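Local coordinates for protein glucosamine--fructose-6-phosphate aminotransferase [isomerizing] (Francisella tularensis subsp. tularensis, PDB 3TBF) that probably makes glucosamine 6-phosphate from fructose 6-phosphate with nitrogen taken from glutamine, the sugar phosphate being handled by paired SIS domains such as those present here, at residues E298-A301 / K305-L308; A313-V318 / S323-L328. All coordinates share one frame; numbering follows the deposited sequence.

Contact 1 of 2, residues E298-A301 / K305-L308; sequences EVHA and KLIL
The nearest CA atoms of the two segments are those of His300 and Leu306, 7.1 Å apart. Residues 298-301 lie on helix 289-301. Residues 305-308 open strand 305-311. Three loop residues join them, so this is a contact close in sequence, where a helix hands over to a strand. The two segments meet through side chains alone. Leu306 carries the strand side. Its CB points at the helix, and the two methyl groups of its fork each take a different partner. CD1 meets Val299 CG1 at 3.7 Å, a contact between two buried side chains. CD2 lies 4.0 Å from His300 CB. The fork thus straddles two successive residues of the helix. Val299 also directs its CB toward the strand. Its CG1 stands anti to the backbone N (chi1 157°), and this is the branch that reaches Leu306.

The unit is a right-handed beta-alpha-beta crossover of the SIS domain, a Rossmann-like alpha/beta fold. Strand 278-283 leads into helix 289-301, which packs on the sheet, and strand 305-311 follows parallel to the first. Val299 also touches Ile279 of that first strand, so its side chain spans both strands of the unit.

His300 takes part differently. It meets the leucine methyl with its CB, and the ring lies oblique to CD2. With CG anti to the backbone N (chi1 -173°), the ring is carried beyond the helix. There NE2 is hydrogen-bonded to Asp321 O in the loop before strand 324-328. This bond should limit rotation of the imidazole. Phe320, from the same loop, packs on Leu306.

Contact 2 of 2, residues A313-V318 / S323-L328; sequences AVKERV and SIVLEL
Lys315 lies across Glu327, the two side chains crossing at about a right angle, and then runs on toward Val325. The carboxylate meets the base of the lysine chain. Glu327 OE1 is 3.9 Å from Lys315 CB and 4.1 Å from Lys315 CG. Farther out, Lys315 CE comes to 4.2 Å from Val325 CG1, the two side chains passing at a slant. The lysine is not straight. Its CG is anti to the backbone N, but chi2 of -101° bends the chain, and it bends again at chi4. Glu327 has CG between its own backbone N and carbonyl carbon (chi1 75°), and from there the extended chain brings OE1 to the base of Lys315. Lys315, Val318, Val325 and Glu327 all direct their CB atoms toward the opposite segment.

Val325 has a second neighbour. Its CG2 faces Val318 CG1 at 4.5 Å, a loose apolar approach. Val318 is buried, and it also packs on Leu308 of strand 305-311 and Leu293 of helix 289-301. Residues 313-318 belong to the connection between the last two strands of the parallel sheet in this SIS domain. The loop covers these strands on the sheet face that carries helix 289-301. Leu326 points away from it and packs on helix 214-221.

The turn is braced from within. Arg317 NH2 gives a hydrogen bond of 2.8 Å to Ala313 O, which lies at the guanidinium edge and in its plane. Val318 N bonds to Lys315 O in the backbone.

Lys315 NZ and Glu327 OE2 stand 4.5 Å apart, beyond a salt bridge. Their attraction is therefore probably modest. The loop appears to rest on the strand mainly through the aliphatic part of Lys315, set against Val325 and the Glu327 carboxylate, with Val318 adding less.

How the contacts relate
From the N terminus, the chain leaves helix 289-301 and enters strand 305-311 through a short loop, which contact 1 closes. It runs along that strand into loop 313-318. Five more residues lead to strand 324-328, where contact 2 closes the second loop. The contacts are in series, neither nested nor crossed, with centres about 13 Å apart. They meet at the sheet, where strands 305-311 and 324-328 are parallel neighbours. Probable backbone hydrogen bonds run from Leu308 N to Ile324 O and from Ile324 N to Leu306 O. Together they tie a helix, two strands and their connection at one edge of the second five-stranded parallel sheet, in the second SIS domain.

Contact 1 of 2, residues E298-A301 / K305-L308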
ATOM      1  N   GLU A 298      18.249  -2.197  13.550  1.00 45.82           N
ATOM      2  CA  GLU A 298      17.543  -1.005  14.033  1.00 46.56           C
ATOM      3  C   GLU A 298      16.444  -1.487  14.977  1.00 45.72           C
ATOM      4  O   GLU A 298      16.337  -1.001  16.116  1.00 46.13           O
ATOM      5  CB  GLU A 298      16.922  -0.166  12.892  1.00 46.57           C
ATOM      6  CG  GLU A 298      17.913   0.505  11.898  1.00 50.48           C
ATOM      7  CD  GLU A 298      17.258   1.660  11.027  1.00 55.88           C
ATOM      8  OE1 GLU A 298      17.169   2.817  11.528  1.00 57.61           O
ATOM      9  OE2 GLU A 298      16.853   1.416   9.838  1.00 57.17           O
ATOM     10  N   VAL A 299      15.657  -2.473  14.524  1.00 43.70           N
ATOM     11  CA  VAL A 299      14.519  -2.944  15.321  1.00 42.29           C
ATOM     12  C   VAL A 299      14.983  -3.612  16.609  1.00 42.10           C
ATOM     13  O   VAL A 299      14.403  -3.399  17.667  1.00 40.82           O
ATOM     14  CB  VAL A 299      13.581  -3.909  14.511  1.00 41.82           C
ATOM     15  CG1 VAL A 299      12.765  -4.804  15.452  1.00 40.75           C
ATOM     16  CG2 VAL A 299      12.665  -3.112  13.631  1.00 40.62           C
ATOM     17  N   HIS A 300      16.027  -4.429  16.504  1.00 42.61           N
ATOM     18  CA  HIS A 300      16.595  -5.082  17.676  1.00 43.20           C
ATOM     19  C   HIS A 300      17.075  -4.056  18.682  1.00 43.05           C
ATOM     20  O   HIS A 300      16.853  -4.172  19.879  1.00 41.76           O
ATOM     21  CB  HIS A 300      17.782  -5.957  17.315  1.00 44.28           C
ATOM     22  CG  HIS A 300      18.274  -6.773  18.477  1.00 47.55           C
ATOM     23  ND1 HIS A 300      19.492  -6.551  19.092  1.00 49.94           N
ATOM     24  CD2 HIS A 300      17.666  -7.761  19.179  1.00 49.24           C
ATOM     25  CE1 HIS A 300      19.628  -7.404  20.091  1.00 52.32           C
ATOM     26  NE2 HIS A 300      18.533  -8.141  20.171  1.00 52.09           N
ATOM     27  N   ALA A 301      17.692  -3.012  18.166  1.00 43.45           N
ATOM     28  CA  ALA A 301      18.106  -1.896  19.008  1.00 44.02           C
ATOM     29  C   ALA A 301      16.989  -1.338  19.907  1.00 44.17           C
ATOM     30  O   ALA A 301      17.312  -0.779  20.960  1.00 45.45           O
ATOM     31  CB  ALA A 301      18.740  -0.793  18.167  1.00 43.30           C
ATOM     32  N   LYS A 305      11.088  -8.134  20.032  1.00 35.21           N
ATOM     33  CA  LYS A 305      11.296  -9.566  20.102  1.00 34.20           C
ATOM     34  C   LYS A 305      11.236 -10.182  18.676  1.00 32.43           C
ATOM     35  O   LYS A 305      10.160 -10.360  18.090  1.00 30.69           O
ATOM     36  CB  LYS A 305      10.286 -10.189  21.056  1.00 34.35           C
ATOM     37  CG  LYS A 305      10.439 -11.696  21.260  1.00 38.11           C
ATOM     38  CD  LYS A 305      11.886 -12.086  21.574  1.00 42.92           C
ATOM     39  CE  LYS A 305      11.980 -13.157  22.672  1.00 44.63           C
ATOM     40  NZ  LYS A 305      11.470 -14.460  22.193  1.00 46.81           N
ATOM     41  N   LEU A 306      12.418 -10.496  18.143  1.00 31.38           N
ATOM     42  CA  LEU A 306      12.595 -10.926  16.774  1.00 30.02           C
ATOM     43  C   LEU A 306      12.296 -12.415  16.680  1.00 29.56           C
ATOM     44  O   LEU A 306      12.884 -13.223  17.434  1.00 29.83           O
ATOM     45  CB  LEU A 306      14.041 -10.680  16.278  1.00 30.51           C
ATOM     46  CG  LEU A 306      14.441  -9.318  15.675  1.00 31.33           C
ATOM     47  CD1 LEU A 306      13.839  -8.178  16.497  1.00 30.60           C
ATOM     48  CD2 LEU A 306      15.983  -9.128  15.556  1.00 28.39           C
ATOM     49  N   ILE A 307      11.353 -12.732  15.775  1.00 27.12           N
ATOM     50  CA  ILE A 307      10.955 -14.091  15.409  1.00 25.60           C
ATOM     51  C   ILE A 307      11.168 -14.205  13.924  1.00 24.13           C
ATOM     52  O   ILE A 307      10.438 -13.569  13.125  1.00 22.07           O
ATOM     53  CB  ILE A 307       9.491 -14.309  15.729  1.00 25.26           C
ATOM     54  CG1 ILE A 307       9.283 -14.196  17.242  1.00 26.18           C
ATOM     55  CG2 ILE A 307       9.054 -15.618  15.250  1.00 23.45           C
ATOM     56  CD1 ILE A 307       7.854 -14.052  17.619  1.00 25.42           C
ATOM     57  N   LEU A 308      12.193 -14.968  13.546  1.00 23.52           N
ATOM     58  CA  LEU A 308      12.686 -14.916  12.186  1.00 23.29           C
ATOM     59  C   LEU A 308      12.590 -16.231  11.491  1.00 23.16           C
ATOM     60  O   LEU A 308      13.001 -17.235  12.022  1.00 24.86           O
ATOM     61  CB  LEU A 308      14.119 -14.451  12.156  1.00 23.95           C
ATOM     62  CG  LEU A 308      14.472 -13.173  12.928  1.00 24.79           C
ATOM     63  CD1 LEU A 308      15.957 -13.023  12.872  1.00 25.71           C
ATOM     64  CD2 LEU A 308      13.756 -11.927  12.399  1.00 21.89           C
TER

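Contact 2 of 2, residues A313-V318 / S323-L328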
ATOM      1  N   ALA A 313      20.598 -21.112   3.947  1.00 29.85           N
ATOM      2  CA  ALA A 313      21.797 -20.509   3.346  1.00 30.02           C
ATOM      3  C   ALA A 313      22.195 -19.126   3.896  1.00 30.33           C
ATOM      4  O   ALA A 313      23.217 -18.603   3.482  1.00 31.55           O
ATOM      5  CB  ALA A 313      21.646 -20.430   1.808  1.00 29.25           C
ATOM      6  N   VAL A 314      21.435 -18.543   4.816  1.00 29.32           N
ATOM      7  CA  VAL A 314      21.815 -17.256   5.385  1.00 29.84           C
ATOM      8  C   VAL A 314      21.840 -17.324   6.881  1.00 32.03           C
ATOM      9  O   VAL A 314      22.195 -16.361   7.511  1.00 32.33           O
ATOM     10  CB  VAL A 314      20.860 -16.069   4.911  1.00 30.16           C
ATOM     11  CG1 VAL A 314      20.859 -15.971   3.353  1.00 28.09           C
ATOM     12  CG2 VAL A 314      19.422 -16.204   5.514  1.00 22.74           C
ATOM     13  N   LYS A 315      21.545 -18.481   7.464  1.00 34.75           N
ATOM     14  CA  LYS A 315      21.359 -18.570   8.922  1.00 36.79           C
ATOM     15  C   LYS A 315      22.598 -18.246   9.753  1.00 38.85           C
ATOM     16  O   LYS A 315      22.504 -17.732  10.874  1.00 39.09           O
ATOM     17  CB  LYS A 315      20.874 -19.948   9.298  1.00 36.87           C
ATOM     18  CG  LYS A 315      20.183 -19.989  10.635  1.00 38.89           C
ATOM     19  CD  LYS A 315      21.072 -20.532  11.730  1.00 43.58           C
ATOM     20  CE  LYS A 315      20.555 -20.108  13.115  1.00 45.93           C
ATOM     21  NZ  LYS A 315      19.709 -21.139  13.762  1.00 46.67           N
ATOM     22  N   GLU A 316      23.755 -18.561   9.201  1.00 40.96           N
ATOM     23  CA  GLU A 316      25.025 -18.260   9.851  1.00 43.25           C
ATOM     24  C   GLU A 316      25.238 -16.768   9.985  1.00 43.30           C
ATOM     25  O   GLU A 316      25.803 -16.308  10.967  1.00 44.63           O
ATOM     26  CB  GLU A 316      26.170 -18.850   9.052  1.00 44.38           C
ATOM     27  CG  GLU A 316      26.940 -19.895   9.832  1.00 51.20           C
ATOM     28  CD  GLU A 316      26.055 -21.054  10.293  1.00 56.29           C
ATOM     29  OE1 GLU A 316      25.389 -20.887  11.354  1.00 58.56           O
ATOM     30  OE2 GLU A 316      26.042 -22.114   9.594  1.00 59.14           O
ATOM     31  N   ARG A 317      24.771 -16.014   8.995  1.00 42.53           N
ATOM     32  CA  ARG A 317      24.812 -14.550   9.028  1.00 42.08           C
ATOM     33  C   ARG A 317      23.737 -13.892   9.906  1.00 41.03           C
ATOM     34  O   ARG A 317      23.747 -12.687  10.101  1.00 41.39           O
ATOM     35  CB  ARG A 317      24.780 -14.022   7.592  1.00 41.54           C
ATOM     36  CG  ARG A 317      26.095 -14.320   6.859  1.00 42.21           C
ATOM     37  CD  ARG A 317      26.019 -14.126   5.358  1.00 41.59           C
ATOM     38  NE  ARG A 317      25.449 -15.268   4.637  1.00 41.79           N
ATOM     39  CZ  ARG A 317      25.295 -15.312   3.307  1.00 43.10           C
ATOM     40  NH1 ARG A 317      25.667 -14.277   2.554  1.00 44.10           N
ATOM     41  NH2 ARG A 317      24.776 -16.386   2.712  1.00 40.84           N
ATOM     42  N   VAL A 318      22.844 -14.686  10.472  1.00 40.62           N
ATOM     43  CA  VAL A 318      21.770 -14.153  11.274  1.00 40.01           C
ATOM     44  C   VAL A 318      22.020 -14.366  12.756  1.00 41.64           C
ATOM     45  O   VAL A 318      21.756 -15.436  13.294  1.00 41.50           O
ATOM     46  CB  VAL A 318      20.425 -14.782  10.887  1.00 38.40           C
ATOM     47  CG1 VAL A 318      19.417 -14.458  11.941  1.00 37.37           C
ATOM     48  CG2 VAL A 318      19.993 -14.309   9.503  1.00 33.96           C
ATOM     49  N   SER A 323      16.664 -13.558  20.128  1.00 46.46           N
ATOM     50  CA  SER A 323      15.662 -13.824  19.091  1.00 43.46           C
ATOM     51  C   SER A 323      15.326 -15.313  18.984  1.00 41.14           C
ATOM     52  O   SER A 323      15.981 -16.149  19.578  1.00 41.12           O
ATOM     53  CB  SER A 323      16.172 -13.337  17.741  1.00 43.10           C
ATOM     54  OG  SER A 323      17.289 -14.104  17.313  1.00 44.14           O
ATOM     55  N   ILE A 324      14.275 -15.621  18.231  1.00 38.83           N
ATOM     56  CA  ILE A 324      13.907 -16.997  17.864  1.00 37.28           C
ATOM     57  C   ILE A 324      14.097 -17.174  16.371  1.00 34.84           C
ATOM     58  O   ILE A 324      13.590 -16.404  15.581  1.00 34.85           O
ATOM     59  CB  ILE A 324      12.441 -17.308  18.181  1.00 36.87           C
ATOM     60  CG1 ILE A 324      12.142 -17.045  19.649  1.00 38.44           C
ATOM     61  CG2 ILE A 324      12.135 -18.760  17.888  1.00 37.44           C
ATOM     62  CD1 ILE A 324      10.676 -17.280  20.002  1.00 38.09           C
ATOM     63  N   VAL A 325      14.816 -18.193  15.970  1.00 33.20           N
ATOM     64  CA  VAL A 325      15.159 -18.348  14.565  1.00 31.82           C
ATOM     65  C   VAL A 325      14.866 -19.747  14.068  1.00 31.41           C
ATOM     66  O   VAL A 325      15.447 -20.700  14.565  1.00 32.20           O
ATOM     67  CB  VAL A 325      16.628 -18.027  14.332  1.00 32.07           C
ATOM     68  CG1 VAL A 325      16.939 -18.053  12.858  1.00 30.78           C
ATOM     69  CG2 VAL A 325      16.960 -16.657  14.946  1.00 29.99           C
ATOM     70  N   LEU A 326      13.938 -19.847  13.119  1.00 30.03           N
ATOM     71  CA  LEU A 326      13.573 -21.095  12.476  1.00 30.04           C
ATOM     72  C   LEU A 326      14.097 -20.987  11.065  1.00 29.62           C
ATOM     73  O   LEU A 326      13.965 -19.938  10.441  1.00 30.18           O
ATOM     74  CB  LEU A 326      12.052 -21.297  12.498  1.00 29.19           C
ATOM     75  CG  LEU A 326      11.539 -21.956  13.792  1.00 32.31           C
ATOM     76  CD1 LEU A 326      12.060 -21.202  14.995  1.00 38.80           C
ATOM     77  CD2 LEU A 326       9.994 -22.089  13.919  1.00 30.20           C
ATOM     78  N   GLU A 327      14.685 -22.058  10.561  1.00 29.25           N
ATOM     79  CA  GLU A 327      15.352 -22.026   9.285  1.00 29.69           C
ATOM     80  C   GLU A 327      14.727 -23.019   8.345  1.00 28.61           C
ATOM     81  O   GLU A 327      14.200 -24.033   8.760  1.00 28.59           O
ATOM     82  CB  GLU A 327      16.843 -22.305   9.453  1.00 30.87           C
ATOM     83  CG  GLU A 327      17.189 -23.730   9.709  1.00 36.21           C
ATOM     84  CD  GLU A 327      18.701 -23.974   9.792  1.00 42.04           C
ATOM     85  OE1 GLU A 327      19.441 -23.593   8.842  1.00 44.72           O
ATOM     86  OE2 GLU A 327      19.132 -24.554  10.817  1.00 46.18           O
ATOM     87  N   LEU A 328      14.802 -22.741   7.062  1.00 27.67           N
ATOM     88  CA  LEU A 328      14.229 -23.626   6.103  1.00 26.64           C
ATOM     89  C   LEU A 328      14.855 -23.395   4.750  1.00 25.90           C
ATOM     90  O   LEU A 328      15.393 -22.346   4.503  1.00 26.43           O
ATOM     91  CB  LEU A 328      12.704 -23.389   6.044  1.00 27.34           C
ATOM     92  CG  LEU A 328      12.096 -22.035   5.624  1.00 26.46           C
ATOM     93  CD1 LEU A 328      10.705 -22.241   5.079  1.00 26.84           C
ATOM     94  CD2 LEU A 328      12.029 -21.139   6.808  1.00 28.91           C
TER